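Local coordinates for phage-related protein (Bordetella bronchiseptica RB50, PDB 3BJQ) that is of uncharacterised function but probably serves as a structural building block of a phage head, as a major capsid protein, at residues R179-R184 and D239-D244; T28-K33 and E221-T226. All coordinates share one frame; numbering follows the deposited sequence.

Interaction 1 of 2, residues R179-R184 and D239-D244; sequences RLMLSR and DVWGPD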
ATOM      1  N   ARG E 179      25.777   4.252 -36.290  1.00 32.08           N
ATOM      2  CA  ARG E 179      26.449   3.090 -35.755  1.00 33.48           C
ATOM      3  C   ARG E 179      27.667   2.785 -36.585  1.00 33.51           C
ATOM      4  O   ARG E 179      27.546   2.619 -37.787  1.00 34.42           O
ATOM      5  CB  ARG E 179      25.593   1.840 -35.854  1.00 35.30           C
ATOM      6  CG  ARG E 179      24.391   1.823 -35.030  1.00 40.76           C
ATOM      7  CD  ARG E 179      24.668   1.588 -33.560  1.00 42.92           C
ATOM      8  NE  ARG E 179      23.369   1.576 -32.907  1.00 43.28           N
ATOM      9  CZ  ARG E 179      22.694   2.672 -32.587  1.00 46.25           C
ATOM     10  NH1 ARG E 179      23.219   3.867 -32.798  1.00 43.07           N
ATOM     11  NH2 ARG E 179      21.504   2.565 -32.028  1.00 52.56           N
ATOM     12  N   LEU E 180      28.824   2.681 -35.944  1.00 31.74           N
ATOM     13  CA  LEU E 180      30.034   2.214 -36.638  1.00 30.83           C
ATOM     14  C   LEU E 180      30.512   0.978 -35.899  1.00 30.50           C
ATOM     15  O   LEU E 180      30.726   1.040 -34.698  1.00 29.35           O
ATOM     16  CB  LEU E 180      31.108   3.317 -36.703  1.00 30.87           C
ATOM     17  CG  LEU E 180      32.295   3.119 -37.676  1.00 32.84           C
ATOM     18  CD1 LEU E 180      32.797   4.458 -38.194  1.00 47.46           C
ATOM     19  CD2 LEU E 180      33.399   2.383 -37.000  1.00 36.47           C
HETATM   20  N   MSE E 181      30.610  -0.149 -36.616  1.00 29.77           N
HETATM   21  CA  MSE E 181      31.137  -1.387 -36.090  1.00 31.32           C
HETATM   22  C   MSE E 181      32.600  -1.551 -36.534  1.00 31.33           C
HETATM   23  O   MSE E 181      32.882  -1.686 -37.717  1.00 30.38           O
HETATM   24  CB  MSE E 181      30.321  -2.580 -36.629  1.00 31.42           C
HETATM   25  CG  MSE E 181      30.523  -3.899 -35.918  1.00 31.85           C
HETATM   26 SE   MSE E 181      32.204  -4.818 -36.169  0.75 32.02          SE
HETATM   27  CE  MSE E 181      32.182  -5.038 -38.063  1.00 24.33           C
ATOM     28  N   LEU E 182      33.521  -1.520 -35.581  1.00 31.78           N
ATOM     29  CA  LEU E 182      34.928  -1.841 -35.830  1.00 32.10           C
ATOM     30  C   LEU E 182      35.185  -3.243 -35.304  1.00 32.85           C
ATOM     31  O   LEU E 182      34.996  -3.488 -34.103  1.00 33.99           O
ATOM     32  CB  LEU E 182      35.843  -0.906 -35.046  1.00 33.67           C
ATOM     33  CG  LEU E 182      35.779   0.592 -35.316  1.00 31.17           C
ATOM     34  CD1 LEU E 182      36.729   1.316 -34.405  1.00 31.94           C
ATOM     35  CD2 LEU E 182      36.132   0.852 -36.769  1.00 30.32           C
ATOM     36  N   SER E 183      35.652  -4.147 -36.155  1.00 31.29           N
ATOM     37  CA  SER E 183      36.086  -5.437 -35.660  1.00 32.47           C
ATOM     38  C   SER E 183      37.329  -5.230 -34.804  1.00 34.13           C
ATOM     39  O   SER E 183      38.045  -4.260 -34.960  1.00 35.57           O
ATOM     40  CB  SER E 183      36.441  -6.368 -36.794  1.00 32.27           C
ATOM     41  OG  SER E 183      37.534  -5.854 -37.558  1.00 32.84           O
ATOM     42  N   ARG E 184      37.584  -6.170 -33.915  1.00 35.66           N
ATOM     43  CA  ARG E 184      38.745  -6.167 -33.042  1.00 38.24           C
ATOM     44  C   ARG E 184      40.024  -5.840 -33.823  1.00 37.46           C
ATOM     45  O   ARG E 184      40.807  -4.976 -33.421  1.00 36.40           O
ATOM     46  CB  ARG E 184      38.826  -7.564 -32.416  1.00 38.49           C
ATOM     47  CG  ARG E 184      39.857  -7.781 -31.355  1.00 46.14           C
ATOM     48  CD  ARG E 184      39.659  -9.186 -30.758  1.00 45.41           C
ATOM     49  NE  ARG E 184      40.113 -10.228 -31.663  1.00 49.90           N
ATOM     50  CZ  ARG E 184      41.238 -10.926 -31.516  1.00 53.22           C
ATOM     51  NH1 ARG E 184      42.041 -10.728 -30.479  1.00 49.84           N
ATOM     52  NH2 ARG E 184      41.560 -11.853 -32.409  1.00 62.07           N
ATOM     53  N   ASP E 239      37.339 -14.766 -35.338  1.00 41.11           N
ATOM     54  CA  ASP E 239      36.587 -13.557 -34.986  1.00 38.89           C
ATOM     55  C   ASP E 239      35.252 -13.558 -35.701  1.00 37.85           C
ATOM     56  O   ASP E 239      35.216 -13.626 -36.931  1.00 38.32           O
ATOM     57  CB  ASP E 239      37.342 -12.286 -35.391  1.00 39.45           C
ATOM     58  CG  ASP E 239      38.673 -12.115 -34.664  1.00 42.34           C
ATOM     59  OD1 ASP E 239      38.898 -12.782 -33.663  1.00 46.08           O
ATOM     60  OD2 ASP E 239      39.506 -11.299 -35.091  1.00 53.88           O
ATOM     61  N   VAL E 240      34.166 -13.420 -34.941  1.00 35.15           N
ATOM     62  CA  VAL E 240      32.819 -13.437 -35.502  1.00 34.08           C
ATOM     63  C   VAL E 240      32.648 -12.260 -36.508  1.00 34.17           C
ATOM     64  O   VAL E 240      31.999 -12.393 -37.535  1.00 32.57           O
ATOM     65  CB  VAL E 240      31.759 -13.395 -34.361  1.00 33.60           C
ATOM     66  CG1 VAL E 240      30.333 -13.268 -34.910  1.00 31.49           C
ATOM     67  CG2 VAL E 240      31.898 -14.617 -33.441  1.00 30.45           C
ATOM     68  N   TRP E 241      33.230 -11.102 -36.187  1.00 33.44           N
ATOM     69  CA  TRP E 241      33.072  -9.907 -37.023  1.00 32.42           C
ATOM     70  C   TRP E 241      34.242  -9.719 -37.998  1.00 33.83           C
ATOM     71  O   TRP E 241      34.412  -8.637 -38.597  1.00 33.82           O
ATOM     72  CB  TRP E 241      32.860  -8.678 -36.127  1.00 32.68           C
ATOM     73  CG  TRP E 241      31.622  -8.822 -35.373  1.00 30.10           C
ATOM     74  CD1 TRP E 241      31.495  -9.344 -34.129  1.00 31.79           C
ATOM     75  CD2 TRP E 241      30.297  -8.499 -35.814  1.00 33.14           C
ATOM     76  NE1 TRP E 241      30.179  -9.393 -33.773  1.00 35.39           N
ATOM     77  CE2 TRP E 241      29.415  -8.867 -34.779  1.00 30.15           C
ATOM     78  CE3 TRP E 241      29.766  -7.938 -36.988  1.00 33.51           C
ATOM     79  CZ2 TRP E 241      28.026  -8.661 -34.854  1.00 27.30           C
ATOM     80  CZ3 TRP E 241      28.388  -7.732 -37.068  1.00 33.12           C
ATOM     81  CH2 TRP E 241      27.533  -8.100 -36.012  1.00 31.36           C
ATOM     82  N   GLY E 242      35.029 -10.785 -38.162  1.00 34.01           N
ATOM     83  CA  GLY E 242      36.090 -10.852 -39.134  1.00 35.66           C
ATOM     84  C   GLY E 242      37.056  -9.698 -39.042  1.00 36.08           C
ATOM     85  O   GLY E 242      37.264  -9.150 -37.951  1.00 35.87           O
ATOM     86  N   PRO E 243      37.679  -9.335 -40.176  1.00 35.87           N
ATOM     87  CA  PRO E 243      38.582  -8.192 -40.219  1.00 36.81           C
ATOM     88  C   PRO E 243      37.887  -6.928 -40.737  1.00 35.66           C
ATOM     89  O   PRO E 243      38.547  -5.990 -41.171  1.00 36.06           O
ATOM     90  CB  PRO E 243      39.644  -8.670 -41.209  1.00 37.97           C
ATOM     91  CG  PRO E 243      38.871  -9.491 -42.190  1.00 38.30           C
ATOM     92  CD  PRO E 243      37.629 -10.006 -41.489  1.00 36.89           C
ATOM     93  N   ASP E 244      36.562  -6.882 -40.625  1.00 34.84           N
ATOM     94  CA  ASP E 244      35.779  -5.868 -41.312  1.00 33.34           C
ATOM     95  C   ASP E 244      35.409  -4.637 -40.500  1.00 31.16           C
ATOM     96  O   ASP E 244      35.597  -4.573 -39.291  1.00 31.52           O
ATOM     97  CB  ASP E 244      34.500  -6.500 -41.852  1.00 33.06           C
ATOM     98  CG  ASP E 244      34.763  -7.630 -42.829  1.00 35.39           C
ATOM     99  OD1 ASP E 244      35.881  -7.729 -43.397  1.00 36.84           O
ATOM    100  OD2 ASP E 244      33.820  -8.406 -43.059  1.00 34.69           O
TER
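The indole of Trp241 has Met181 CG over one face, 4.2 Å above the plane and toward the rim, and Val240 CG1 of its own segment over the rim of the opposite face. This is a Met-aromatic contact, made here by a selenomethionine: SE lies 4.7 Å from the centroid of the five-membered ring of Trp241, obliquely off the normal, while CE reaches CE3 of the six-membered ring. Met181 CG is anti to the backbone N (chi1 -166°), and bends at chi2 and chi3 turn SE toward CB and CE3 of Trp241 and CE toward CE3. NE1 of Trp241 hydrogen-bonds to OE2 of Glu124 on the long helix 105-131, tying the indole to that helix as well.

The other flat groups, the Arg184 guanidinium and the Asp239 carboxylate, stand 89° apart. Asp239 approaches the guanidinium edge, and NH2 of Arg184 is 3.1 Å from OD1 of Asp239, on its syn side; the second bond, to OD2, is weak. OD2 has a salt-bridge partner in Lys185.

Between these two contacts, strand 179-183 ends against two overlapping turns, type I from Asp239 to Gly242 and type II' from Trp241 to Asp244, which lead from strand 237-239 into strand 245-248. Ser183 N-caps the following helix, its OG accepting from Ala186 N. The same residue doubly grips the second turn: its backbone N donates to Asp244 O at 3.2 Å, and its OG donates to that Asp244 oxygen at 2.9 Å, tilted 20° from the carbonyl plane.

Interaction 2 of 2, residues T28-K33 and E221-T226; sequences TLIGKK and EIVVGT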
ATOM      1  N   THR E  28      29.288  -7.301 -24.253  1.00 37.13           N
ATOM      2  CA  THR E  28      30.335  -7.359 -25.266  1.00 35.64           C
ATOM      3  C   THR E  28      29.836  -7.922 -26.618  1.00 36.11           C
ATOM      4  O   THR E  28      30.593  -7.910 -27.606  1.00 35.31           O
ATOM      5  CB  THR E  28      31.588  -8.126 -24.786  1.00 34.25           C
ATOM      6  OG1 THR E  28      31.336  -9.539 -24.771  1.00 34.00           O
ATOM      7  CG2 THR E  28      32.036  -7.618 -23.421  1.00 33.75           C
ATOM      8  N   LEU E  29      28.594  -8.429 -26.648  1.00 33.24           N
ATOM      9  CA  LEU E  29      27.982  -8.865 -27.901  1.00 32.85           C
ATOM     10  C   LEU E  29      27.268  -7.649 -28.498  1.00 32.51           C
ATOM     11  O   LEU E  29      26.555  -6.946 -27.798  1.00 33.89           O
ATOM     12  CB  LEU E  29      27.025 -10.031 -27.685  1.00 33.24           C
ATOM     13  CG  LEU E  29      27.622 -11.285 -27.039  1.00 31.85           C
ATOM     14  CD1 LEU E  29      26.576 -12.355 -27.004  1.00 31.84           C
ATOM     15  CD2 LEU E  29      28.833 -11.783 -27.769  1.00 27.81           C
ATOM     16  N   ILE E  30      27.472  -7.402 -29.791  1.00 32.19           N
ATOM     17  CA  ILE E  30      26.996  -6.171 -30.408  1.00 29.82           C
ATOM     18  C   ILE E  30      25.949  -6.381 -31.513  1.00 31.39           C
ATOM     19  O   ILE E  30      25.483  -5.411 -32.094  1.00 32.09           O
ATOM     20  CB  ILE E  30      28.187  -5.319 -30.918  1.00 31.51           C
ATOM     21  CG1 ILE E  30      29.009  -6.093 -31.958  1.00 33.40           C
ATOM     22  CG2 ILE E  30      29.084  -4.901 -29.730  1.00 30.82           C
ATOM     23  CD1 ILE E  30      29.728  -5.246 -32.963  1.00 23.69           C
ATOM     24  N   GLY E  31      25.542  -7.629 -31.764  1.00 30.93           N
ATOM     25  CA  GLY E  31      24.561  -7.933 -32.815  1.00 31.88           C
ATOM     26  C   GLY E  31      23.269  -7.145 -32.729  1.00 30.30           C
ATOM     27  O   GLY E  31      22.760  -6.650 -33.736  1.00 31.61           O
ATOM     28  N   LYS E  32      22.762  -6.981 -31.523  1.00 29.25           N
ATOM     29  CA  LYS E  32      21.530  -6.207 -31.289  1.00 30.19           C
ATOM     30  C   LYS E  32      21.722  -4.709 -31.503  1.00 30.01           C
ATOM     31  O   LYS E  32      20.753  -3.959 -31.567  1.00 29.09           O
ATOM     32  CB  LYS E  32      20.989  -6.492 -29.890  1.00 28.29           C
ATOM     33  CG  LYS E  32      20.676  -7.950 -29.668  1.00 30.88           C
ATOM     34  CD  LYS E  32      20.280  -8.292 -28.232  1.00 32.98           C
ATOM     35  CE  LYS E  32      19.578  -9.654 -28.191  1.00 32.98           C
ATOM     36  NZ  LYS E  32      19.082 -10.071 -26.830  1.00 35.62           N
ATOM     37  N   LYS E  33      22.971  -4.273 -31.649  1.00 31.80           N
ATOM     38  CA  LYS E  33      23.250  -2.858 -31.944  1.00 30.64           C
ATOM     39  C   LYS E  33      23.091  -2.568 -33.433  1.00 30.94           C
ATOM     40  O   LYS E  33      22.957  -1.411 -33.827  1.00 32.73           O
ATOM     41  CB  LYS E  33      24.658  -2.486 -31.499  1.00 35.95           C
ATOM     42  CG  LYS E  33      24.869  -2.472 -29.968  1.00 37.61           C
ATOM     43  CD  LYS E  33      24.245  -1.259 -29.345  1.00 37.42           C
ATOM     44  CE  LYS E  33      24.362  -1.315 -27.830  1.00 44.72           C
ATOM     45  NZ  LYS E  33      24.555   0.049 -27.214  1.00 49.29           N
ATOM     46  N   GLU E 221      27.713   6.348 -32.182  1.00 36.66           N
ATOM     47  CA  GLU E 221      28.136   5.226 -31.384  1.00 36.78           C
ATOM     48  C   GLU E 221      29.048   4.313 -32.186  1.00 34.92           C
ATOM     49  O   GLU E 221      28.763   4.006 -33.338  1.00 34.19           O
ATOM     50  CB  GLU E 221      26.903   4.469 -30.914  1.00 38.84           C
ATOM     51  CG  GLU E 221      27.207   3.298 -29.977  1.00 43.52           C
ATOM     52  CD  GLU E 221      25.977   2.806 -29.237  1.00 39.83           C
ATOM     53  OE1 GLU E 221      24.851   3.208 -29.612  1.00 47.90           O
ATOM     54  OE2 GLU E 221      26.146   2.007 -28.288  1.00 47.24           O
ATOM     55  N   ILE E 222      30.152   3.908 -31.566  1.00 32.82           N
ATOM     56  CA  ILE E 222      31.077   2.943 -32.148  1.00 32.27           C
ATOM     57  C   ILE E 222      30.958   1.692 -31.309  1.00 31.95           C
ATOM     58  O   ILE E 222      31.058   1.770 -30.083  1.00 31.89           O
ATOM     59  CB  ILE E 222      32.552   3.462 -32.124  1.00 32.97           C
ATOM     60  CG1 ILE E 222      32.689   4.699 -33.002  1.00 27.63           C
ATOM     61  CG2 ILE E 222      33.561   2.332 -32.569  1.00 32.66           C
ATOM     62  CD1 ILE E 222      34.133   5.240 -33.148  1.00 33.94           C
ATOM     63  N   VAL E 223      30.709   0.556 -31.954  1.00 32.63           N
ATOM     64  CA  VAL E 223      30.645  -0.735 -31.272  1.00 30.67           C
ATOM     65  C   VAL E 223      31.781  -1.605 -31.807  1.00 31.79           C
ATOM     66  O   VAL E 223      32.135  -1.512 -32.981  1.00 30.85           O
ATOM     67  CB  VAL E 223      29.239  -1.378 -31.400  1.00 31.78           C
ATOM     68  CG1 VAL E 223      28.182  -0.447 -30.791  1.00 27.91           C
ATOM     69  CG2 VAL E 223      28.891  -1.720 -32.835  1.00 30.64           C
ATOM     70  N   VAL E 224      32.401  -2.392 -30.924  1.00 31.23           N
ATOM     71  CA  VAL E 224      33.530  -3.223 -31.293  1.00 30.35           C
ATOM     72  C   VAL E 224      33.143  -4.700 -31.338  1.00 30.90           C
ATOM     73  O   VAL E 224      32.631  -5.238 -30.359  1.00 30.73           O
ATOM     74  CB  VAL E 224      34.701  -3.066 -30.316  1.00 31.62           C
ATOM     75  CG1 VAL E 224      35.914  -3.857 -30.835  1.00 25.94           C
ATOM     76  CG2 VAL E 224      35.045  -1.560 -30.127  1.00 30.50           C
ATOM     77  N   GLY E 225      33.438  -5.342 -32.471  1.00 31.59           N
ATOM     78  CA  GLY E 225      33.152  -6.758 -32.674  1.00 31.88           C
ATOM     79  C   GLY E 225      34.243  -7.620 -32.125  1.00 31.66           C
ATOM     80  O   GLY E 225      35.189  -7.927 -32.832  1.00 32.25           O
ATOM     81  N   THR E 226      34.076  -8.044 -30.870  1.00 32.46           N
ATOM     82  CA  THR E 226      35.105  -8.779 -30.130  1.00 31.88           C
ATOM     83  C   THR E 226      34.885 -10.309 -30.069  1.00 34.45           C
ATOM     84  O   THR E 226      35.841 -11.051 -29.865  1.00 34.41           O
ATOM     85  CB  THR E 226      35.244  -8.234 -28.703  1.00 32.36           C
ATOM     86  OG1 THR E 226      33.969  -8.258 -28.062  1.00 34.93           O
ATOM     87  CG2 THR E 226      35.774  -6.767 -28.702  1.00 30.39           C
TER
HETATM   88  O   HOH W   1      31.103  -9.049 -30.213  1.00 22.96           O
HETATM   89  O   HOH W   2      32.606 -10.543 -27.019  1.00 29.79           O
HETATM   90  O   HOH W   3      32.121  -5.571 -27.831  1.00 30.52           O
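A small apolar contact, flanked by a salt bridge at one end and bridging waters at the other, packs the loop and short helical turn of 28-33 onto strand 221-230 of the six-stranded mixed sheet. Ile30 is its buried centre. Its CD1 meets Val223 CG2 at 3.6 Å, and its CG2 branch rests against Val224 O, also at 3.6 Å. Ile30 CG1 lies between the backbone N and the carbonyl carbon (chi1 60°), and CD1 beyond it reaches the backbone of Gly225, 3.7 Å from its N. Met181 of the neighbouring strand 179-183 touches both Ile30 and Val223.

The sheet, with its long companion helix 105-131, is consistent with the HK97-type fold expected of a major capsid protein. Glu124 of that helix accepts from the backbone N atoms of Ile30 and Gly31, which holds the start of the turn in place.

Toward Glu221 the chemistry becomes ionic. The aliphatic part of Lys33 passes Val223 CG1 obliquely, and its NZ then reaches Glu221 OE2 at 2.7 Å, on the syn side and 20° out of the carboxylate plane. The two side chains cross at about a right angle. Glu221 OE1 has a weak, long ion pair with Arg179, so the carboxylate lies near two positive groups.

At the Thr226 end, waters mediate. One donates to both Thr28 O, at 2.8 Å, and Val224 O, at 2.6 Å, and accepts from Thr226 OG1. A second links the two threonine hydroxyls, 2.8 Å from Thr28 OG1 and 2.9 Å from Thr226 OG1. A third donates to Thr28 O and accepts weakly from Thr226 N.

Overall arrangement
Both contacts are built on neighbouring strands of one sheet: 179-183 belongs to interaction 1 and 221-226 to interaction 2, joined by backbone bonds such as Leu180 O to Val223 N. Their apolar parts merge into one buried patch, with Met181 CG packed on Ile30 CD1 and Trp241 on Gly225, and Glu124 serves both. Interaction 1 buries a serine bonded directly to a turn carbonyl, and its ion pair is partly exposed. In interaction 2 Thr28 and Lys33 are exposed; water bridges one end and a lysine salt bridge closes the other. The first sets the end of strand 179-183 against the turns that join strands 237-239 and 245-248; the second brings in an N-terminal segment, remote in sequence.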